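Adenylate kinase (Schistosoma mansoni, PDB 3UMF) catalyses the reversible transfer of a phosphate group between adenine nucleotides, interconverting ATP and AMP with two molecules of ADP. Local coordinates at residues C133-N138 against K190-D195; I32-G37 against I137-S142; E47-K52 against K206-L211. One frame throughout, in Å; residues are numbered along the deposited sequence.

Contact 1: C133-N138 against K190-D195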
# COMPACT_ATOMS: atom_id res chain seq x y z
N CYS A 133 -1.14 11.89 -4.98
CA CYS A 133 -2.12 11.00 -4.40
C CYS A 133 -3.32 11.79 -3.88
O CYS A 133 -3.22 12.98 -3.59
CB CYS A 133 -1.50 10.15 -3.28
SG CYS A 133 -1.22 11.01 -1.72
N LEU A 134 -4.46 11.12 -3.79
CA LEU A 134 -5.65 11.72 -3.22
C LEU A 134 -5.53 11.74 -1.70
O LEU A 134 -5.74 12.77 -1.06
CB LEU A 134 -6.90 10.94 -3.64
CG LEU A 134 -8.21 11.33 -2.96
CD1 LEU A 134 -8.61 12.76 -3.31
CD2 LEU A 134 -9.30 10.35 -3.36
N CYS A 135 -5.17 10.60 -1.13
CA CYS A 135 -4.97 10.47 0.31
C CYS A 135 -4.19 9.21 0.64
O CYS A 135 -3.90 8.39 -0.23
CB CYS A 135 -6.32 10.46 1.04
SG CYS A 135 -7.38 9.04 0.64
N VAL A 136 -3.83 9.08 1.92
CA VAL A 136 -3.17 7.89 2.42
C VAL A 136 -4.03 7.30 3.53
O VAL A 136 -4.44 8.01 4.44
CB VAL A 136 -1.77 8.22 2.98
CG1 VAL A 136 -1.11 6.97 3.54
CG2 VAL A 136 -0.91 8.86 1.91
N ILE A 137 -4.32 6.01 3.44
CA ILE A 137 -5.01 5.32 4.53
C ILE A 137 -3.97 4.59 5.37
O ILE A 137 -3.30 3.67 4.88
CB ILE A 137 -6.05 4.31 4.01
CG1 ILE A 137 -7.00 4.98 3.02
CG2 ILE A 137 -6.84 3.73 5.17
CD1 ILE A 137 -8.03 4.04 2.44
N ASN A 138 -3.83 5.00 6.62
CA ASN A 138 -2.92 4.34 7.54
C ASN A 138 -3.70 3.49 8.53
O ASN A 138 -4.35 4.03 9.43
CB ASN A 138 -2.07 5.38 8.28
CG ASN A 138 -1.07 4.76 9.24
OD1 ASN A 138 -0.69 3.59 9.09
ND2 ASN A 138 -0.64 5.53 10.23
N LYS A 190 -3.38 14.82 4.39
CA LYS A 190 -3.79 13.80 3.42
C LYS A 190 -3.78 12.38 4.00
O LYS A 190 -3.95 11.41 3.26
CB LYS A 190 -2.88 13.84 2.19
CG LYS A 190 -3.20 14.94 1.19
CD LYS A 190 -2.20 14.94 0.06
CE LYS A 190 -2.83 15.40 -1.25
NZ LYS A 190 -1.84 15.41 -2.36
N VAL A 191 -3.56 12.26 5.31
CA VAL A 191 -3.53 10.95 5.94
C VAL A 191 -4.82 10.64 6.68
O VAL A 191 -5.26 11.42 7.54
CB VAL A 191 -2.33 10.81 6.92
CG1 VAL A 191 -2.39 9.47 7.66
CG2 VAL A 191 -1.02 10.94 6.17
N ILE A 192 -5.44 9.52 6.33
CA ILE A 192 -6.57 9.00 7.09
C ILE A 192 -6.04 7.96 8.07
O ILE A 192 -5.69 6.84 7.68
CB ILE A 192 -7.62 8.35 6.17
CG1 ILE A 192 -8.21 9.40 5.23
CG2 ILE A 192 -8.71 7.70 6.99
CD1 ILE A 192 -9.18 8.82 4.22
N THR A 193 -5.95 8.34 9.34
CA THR A 193 -5.46 7.43 10.36
C THR A 193 -6.62 6.61 10.90
O THR A 193 -7.51 7.13 11.57
CB THR A 193 -4.75 8.19 11.50
OG1 THR A 193 -3.62 8.89 10.96
CG2 THR A 193 -4.28 7.22 12.58
N ILE A 194 -6.61 5.31 10.60
CA ILE A 194 -7.68 4.43 11.04
C ILE A 194 -7.23 3.65 12.27
O ILE A 194 -6.16 3.03 12.26
CB ILE A 194 -8.11 3.45 9.93
CG1 ILE A 194 -8.65 4.22 8.72
CG2 ILE A 194 -9.18 2.49 10.45
CD1 ILE A 194 -9.94 4.98 8.99
N ASP A 195 -8.03 3.69 13.32
CA ASP A 195 -7.80 2.84 14.49
C ASP A 195 -8.25 1.43 14.12
O ASP A 195 -9.45 1.14 14.05
CB ASP A 195 -8.60 3.37 15.69
CG ASP A 195 -8.38 2.55 16.95
OD1 ASP A 195 -7.71 1.50 16.91
OD2 ASP A 195 -8.91 2.96 18.01
O HOH W 1 -1.39 7.85 10.96
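Val136 and Val191, Ile137 and Ile192, and Asn138 and Thr193 face each other as parallel pairs where strand 191-195, an outermost strand of the sheet, lies against strand 135-140. Four backbone bonds join them: Val136 N to Lys190 O, Ile192 N to Val136 O (2.6 Å), Asn138 N to Ile192 O, and Ile194 N to Asn138 O. On the face carrying the isoleucines, the bumps alternate between strands. CD1 of Ile192 reaches back to SG of Cys135, 4.0 Å away, while further along CG1 of Ile194 lies beside CG2 of Ile137 at 4.0 Å, the two side chains running the same way. Helix 200-212 closes over this row, with Leu211 on Cys135 and Val207 on Ile194. On the other face Val191 is the bump, set in the hollow between Val136 and Asn138: its CG2 comes within 4.3 Å of CB of Val136, and its CG1, anti to the backbone N (chi1 175°), leans forward to 4.1 Å from CB of Asn138. Tyr185 of helix 179-186 packs over both valines. A water modelled only 2.5 Å from both ND2 of Asn138 and OG1 of Thr193 would accept from the amide; bonds this short leave its exact position doubtful. At the start of the pair Lys190 runs alongside the incoming chain, its bend at chi3 (148°) helping to bring NZ to 3.1 Å from O of Cys133. Chemically the seam is mixed: apolar on the helix 200-212 side, apolar then polar on the other, where a water probably serves the amide of the buried Asn138. The lysine ammonium adds a polar tie to the Cys133 carbonyl, beyond the run of backbone bonds, and its positive charge would probably polarise that carbonyl.

Contact 2: I32-G37 against I137-S142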
# COMPACT_ATOMS: atom_id res chain seq x y z
N ILE A 32 -5.06 6.24 -4.01
CA ILE A 32 -5.12 6.04 -2.57
C ILE A 32 -3.99 5.13 -2.11
O ILE A 32 -4.00 3.92 -2.38
CB ILE A 32 -6.47 5.42 -2.16
CG1 ILE A 32 -7.62 6.33 -2.60
CG2 ILE A 32 -6.51 5.18 -0.65
CD1 ILE A 32 -8.97 5.65 -2.56
N PHE A 33 -3.00 5.70 -1.44
CA PHE A 33 -1.94 4.91 -0.84
C PHE A 33 -2.48 4.18 0.39
O PHE A 33 -3.21 4.77 1.19
CB PHE A 33 -0.77 5.81 -0.44
CG PHE A 33 -0.02 6.41 -1.61
CD1 PHE A 33 0.06 5.75 -2.82
CD2 PHE A 33 0.63 7.63 -1.48
CE1 PHE A 33 0.76 6.30 -3.89
CE2 PHE A 33 1.33 8.19 -2.53
CZ PHE A 33 1.39 7.52 -3.74
N VAL A 34 -2.15 2.91 0.54
CA VAL A 34 -2.58 2.14 1.70
C VAL A 34 -1.40 1.57 2.48
O VAL A 34 -0.57 0.84 1.93
CB VAL A 34 -3.55 1.00 1.31
CG1 VAL A 34 -3.97 0.20 2.54
CG2 VAL A 34 -4.77 1.56 0.60
N LEU A 35 -1.33 1.92 3.76
CA LEU A 35 -0.25 1.46 4.63
C LEU A 35 -0.79 0.64 5.80
O LEU A 35 -1.86 0.93 6.33
CB LEU A 35 0.55 2.65 5.17
CG LEU A 35 1.53 3.31 4.20
CD1 LEU A 35 2.29 4.43 4.91
CD2 LEU A 35 2.50 2.28 3.64
N GLY A 36 -0.04 -0.38 6.20
CA GLY A 36 -0.42 -1.21 7.33
C GLY A 36 0.60 -2.31 7.59
O GLY A 36 0.95 -3.07 6.69
N GLY A 37 1.07 -2.38 8.83
CA GLY A 37 2.06 -3.37 9.20
C GLY A 37 1.41 -4.64 9.73
O GLY A 37 0.22 -4.87 9.50
N ILE A 137 -4.32 6.01 3.44
CA ILE A 137 -5.01 5.32 4.53
C ILE A 137 -3.97 4.59 5.37
O ILE A 137 -3.30 3.67 4.88
CB ILE A 137 -6.05 4.31 4.01
CG1 ILE A 137 -7.00 4.98 3.02
CG2 ILE A 137 -6.84 3.73 5.17
CD1 ILE A 137 -8.03 4.04 2.44
N ASN A 138 -3.83 5.00 6.62
CA ASN A 138 -2.92 4.34 7.54
C ASN A 138 -3.70 3.49 8.53
O ASN A 138 -4.35 4.03 9.43
CB ASN A 138 -2.07 5.38 8.28
CG ASN A 138 -1.07 4.76 9.24
OD1 ASN A 138 -0.69 3.59 9.09
ND2 ASN A 138 -0.64 5.53 10.23
N PHE A 139 -3.67 2.18 8.34
CA PHE A 139 -4.33 1.25 9.26
C PHE A 139 -3.43 1.02 10.48
O PHE A 139 -2.55 0.16 10.46
CB PHE A 139 -4.64 -0.08 8.57
CG PHE A 139 -5.75 0.02 7.56
CD1 PHE A 139 -7.07 0.15 7.97
CD2 PHE A 139 -5.48 -0.04 6.20
CE1 PHE A 139 -8.10 0.24 7.04
CE2 PHE A 139 -6.51 0.05 5.27
CZ PHE A 139 -7.81 0.19 5.69
N ASP A 140 -3.68 1.80 11.53
CA ASP A 140 -2.77 1.87 12.67
C ASP A 140 -3.17 0.94 13.80
O ASP A 140 -4.32 0.93 14.24
CB ASP A 140 -2.72 3.32 13.18
CG ASP A 140 -1.76 3.49 14.34
OD1 ASP A 140 -0.60 3.02 14.24
OD2 ASP A 140 -2.15 4.11 15.35
N VAL A 141 -2.21 0.15 14.28
CA VAL A 141 -2.40 -0.64 15.49
C VAL A 141 -1.19 -0.50 16.41
O VAL A 141 -0.07 -0.32 15.94
CB VAL A 141 -2.63 -2.14 15.18
CG1 VAL A 141 -3.97 -2.35 14.49
CG2 VAL A 141 -1.49 -2.70 14.33
N SER A 142 -1.43 -0.56 17.71
CA SER A 142 -0.35 -0.52 18.69
C SER A 142 0.34 -1.88 18.74
O SER A 142 -0.19 -2.86 18.22
CB SER A 142 -0.91 -0.18 20.07
OG SER A 142 -1.72 -1.24 20.56
O HOH W 2 -0.02 -0.50 10.80
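Ile32 and Val34 pack against Ile137 and Phe139 in the middle of the parallel sheet of the adenylate kinase fold, where strand 30-35 runs beside strand 135-140 and leads into the glycine-rich P-loop, which includes Gly36 and Gly37. The backbones are joined by Ile137 N to Phe33 O, Leu35 N to Ile137 O (2.9 Å) and Phe139 N to Leu35 O. Ile137 holds CG1 anti to its carbonyl carbon (chi1 -52°), with chi2 extended, which carries CD1 back along the sheet to 3.6 Å from CG2 of Ile32; the two side chains cross at a slant. CG2 of Ile137 sits 3.6 Å above the Phe139 ring plane, toward the rim. CG of Phe139 lies anti to its own carbonyl carbon (chi1 -71°), and with chi2 at -73° this turns the ring's CE2 edge to CG1 of Val34, which meets it in plane at 3.7 Å. Lys42 and Gln45 of helix 42-53 also touch this phenylalanine. On the reverse face Leu35 and Asn138 are paired, with CB of Leu35 4.2 Å from OD1 of Asn138, and Ile182 of helix 179-186 lies against both. Where the strands part, one water spans the gap, accepting from N of Gly37 at 2.9 Å and donating to O of Phe139 at 2.6 Å.

Contact 3: E47-K52 against K206-L211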
# COMPACT_ATOMS: atom_id res chain seq x y z
N GLU A 47 -9.58 -5.61 0.14
CA GLU A 47 -10.47 -6.49 -0.60
C GLU A 47 -11.90 -5.98 -0.55
O GLU A 47 -12.61 -5.97 -1.56
CB GLU A 47 -10.42 -7.91 -0.03
CG GLU A 47 -9.13 -8.65 -0.29
CD GLU A 47 -9.07 -9.98 0.43
OE1 GLU A 47 -10.07 -10.34 1.09
OE2 GLU A 47 -8.02 -10.66 0.35
N LYS A 48 -12.32 -5.55 0.63
CA LYS A 48 -13.68 -5.07 0.83
C LYS A 48 -13.92 -3.75 0.12
O LYS A 48 -15.01 -3.51 -0.41
CB LYS A 48 -14.00 -4.97 2.33
CG LYS A 48 -13.71 -6.26 3.08
CD LYS A 48 -14.82 -6.62 4.04
CE LYS A 48 -14.99 -5.57 5.12
NZ LYS A 48 -16.24 -5.81 5.89
N LEU A 49 -12.90 -2.89 0.08
CA LEU A 49 -13.00 -1.62 -0.63
C LEU A 49 -13.16 -1.83 -2.14
O LEU A 49 -14.00 -1.19 -2.77
CB LEU A 49 -11.76 -0.76 -0.37
CG LEU A 49 -11.66 -0.10 1.01
CD1 LEU A 49 -10.32 0.60 1.16
CD2 LEU A 49 -12.80 0.89 1.21
N VAL A 50 -12.36 -2.73 -2.69
CA VAL A 50 -12.44 -3.06 -4.11
C VAL A 50 -13.80 -3.66 -4.45
O VAL A 50 -14.37 -3.38 -5.50
CB VAL A 50 -11.31 -4.03 -4.52
CG1 VAL A 50 -11.54 -4.56 -5.93
CG2 VAL A 50 -9.96 -3.35 -4.42
N GLN A 51 -14.33 -4.47 -3.54
CA GLN A 51 -15.63 -5.09 -3.75
C GLN A 51 -16.75 -4.05 -3.75
O GLN A 51 -17.63 -4.08 -4.61
CB GLN A 51 -15.89 -6.17 -2.70
CG GLN A 51 -17.16 -6.97 -2.94
CD GLN A 51 -17.44 -7.97 -1.84
OE1 GLN A 51 -17.33 -9.18 -2.04
NE2 GLN A 51 -17.83 -7.47 -0.67
N LYS A 52 -16.72 -3.13 -2.79
CA LYS A 52 -17.76 -2.11 -2.68
C LYS A 52 -17.63 -1.02 -3.74
O LYS A 52 -18.62 -0.64 -4.36
CB LYS A 52 -17.75 -1.48 -1.27
CG LYS A 52 -18.80 -0.39 -1.07
CD LYS A 52 -18.64 0.31 0.28
CE LYS A 52 -19.74 1.33 0.54
NZ LYS A 52 -21.04 0.68 0.86
N LYS A 206 -15.74 2.89 9.31
CA LYS A 206 -14.98 4.11 9.59
C LYS A 206 -14.18 4.57 8.37
O LYS A 206 -14.15 5.77 8.07
CB LYS A 206 -14.05 3.90 10.79
CG LYS A 206 -13.26 5.15 11.19
CD LYS A 206 -14.18 6.31 11.53
CE LYS A 206 -13.40 7.47 12.14
NZ LYS A 206 -14.26 8.68 12.36
N VAL A 207 -13.56 3.63 7.67
CA VAL A 207 -12.81 3.94 6.46
C VAL A 207 -13.70 4.61 5.42
O VAL A 207 -13.31 5.61 4.81
CB VAL A 207 -12.17 2.67 5.83
CG1 VAL A 207 -11.63 2.98 4.45
CG2 VAL A 207 -11.07 2.14 6.72
N ASN A 208 -14.89 4.07 5.22
CA ASN A 208 -15.83 4.63 4.26
C ASN A 208 -16.32 6.02 4.66
O ASN A 208 -16.57 6.87 3.81
CB ASN A 208 -17.02 3.69 4.04
CG ASN A 208 -16.61 2.40 3.37
OD1 ASN A 208 -15.57 2.32 2.72
ND2 ASN A 208 -17.44 1.37 3.52
N HIS A 209 -16.45 6.24 5.97
CA HIS A 209 -16.85 7.54 6.49
C HIS A 209 -15.78 8.59 6.22
O HIS A 209 -16.08 9.71 5.82
CB HIS A 209 -17.14 7.45 8.00
CG HIS A 209 -17.60 8.74 8.60
ND1 HIS A 209 -16.75 9.61 9.25
CD2 HIS A 209 -18.83 9.30 8.67
CE1 HIS A 209 -17.44 10.65 9.68
NE2 HIS A 209 -18.70 10.49 9.34
N GLU A 210 -14.52 8.20 6.42
CA GLU A 210 -13.41 9.12 6.21
C GLU A 210 -13.15 9.39 4.72
O GLU A 210 -12.84 10.51 4.34
CB GLU A 210 -12.15 8.59 6.90
CG GLU A 210 -12.27 8.52 8.41
CD GLU A 210 -12.63 9.87 9.02
OE1 GLU A 210 -11.94 10.86 8.70
OE2 GLU A 210 -13.58 9.93 9.82
N LEU A 211 -13.29 8.35 3.89
CA LEU A 211 -13.10 8.50 2.44
C LEU A 211 -14.09 9.47 1.81
O LEU A 211 -13.81 10.05 0.76
CB LEU A 211 -13.18 7.14 1.75
CG LEU A 211 -11.93 6.27 1.80
CD1 LEU A 211 -12.21 4.90 1.19
CD2 LEU A 211 -10.78 6.96 1.08
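Helices 42-53 and 200-212 approach with their segment axes 11.9 Å apart and at 58° to each other, a wide spacing that leaves the meeting to the ends of side chains; Leu49 and Asn208 have the nearest CA atoms, at 8.4 Å. Leu49 does most of the bridging from helix 42-53. Its CG is anti to the carbonyl carbon (chi1 -74°) and chi2 is extended, a chain shape that carries CD2 in among Val207, Asn208 and Leu211. There it touches CG1 of Val207 at 4.0 Å, CD1 of Leu211 at 4.1 Å, and OD1 of Asn208 at 3.5 Å, the leucine and asparagine side chains sliding past one another in opposite directions. The amide of Asn208 therefore borders two residues: its oxygen meets the leucine methyl, while ND2 lies 3.6 Å from CD of Lys52, whose aliphatic chain passes across the amide. These are van der Waals contacts, and no hydrogen bond joins the segments. Away from helix 42-53, OE2 of Glu210 accepts from NZ of Lys206 in a 2.9 Å salt bridge and from ND1 of His209, the two donors coming from opposite faces of the carboxylate plane. The contact joins the first helix after the P-loop to the C-terminal helix, two helices packed on the same face of the parallel sheet, as in the three-layer alpha/beta/alpha core of nucleoside monophosphate kinases.

All three contacts belong to the core built on one parallel five-stranded sheet. Contacts 1 and 2 are neighbouring seams, their centres about 7 Å apart, sharing strand 135-140 and residues Ile137 and Asn138; together they give the strand sequence 30-35, 135-140, 191-195. Contact 3 lies about 12 and 13 Å from them, between centres, in the helix layer over the face bearing Ile137 and Ile192. Each of its helices follows one of the outer strands of that trio: 42-53 after 30-35, and 200-212 after 191-195. Contact 1 is nested within the loop closed by contact 3, whereas contacts 2 and 3 interleave; segments from early and late in the chain thus share one core, with the P-loop following strand 30-35.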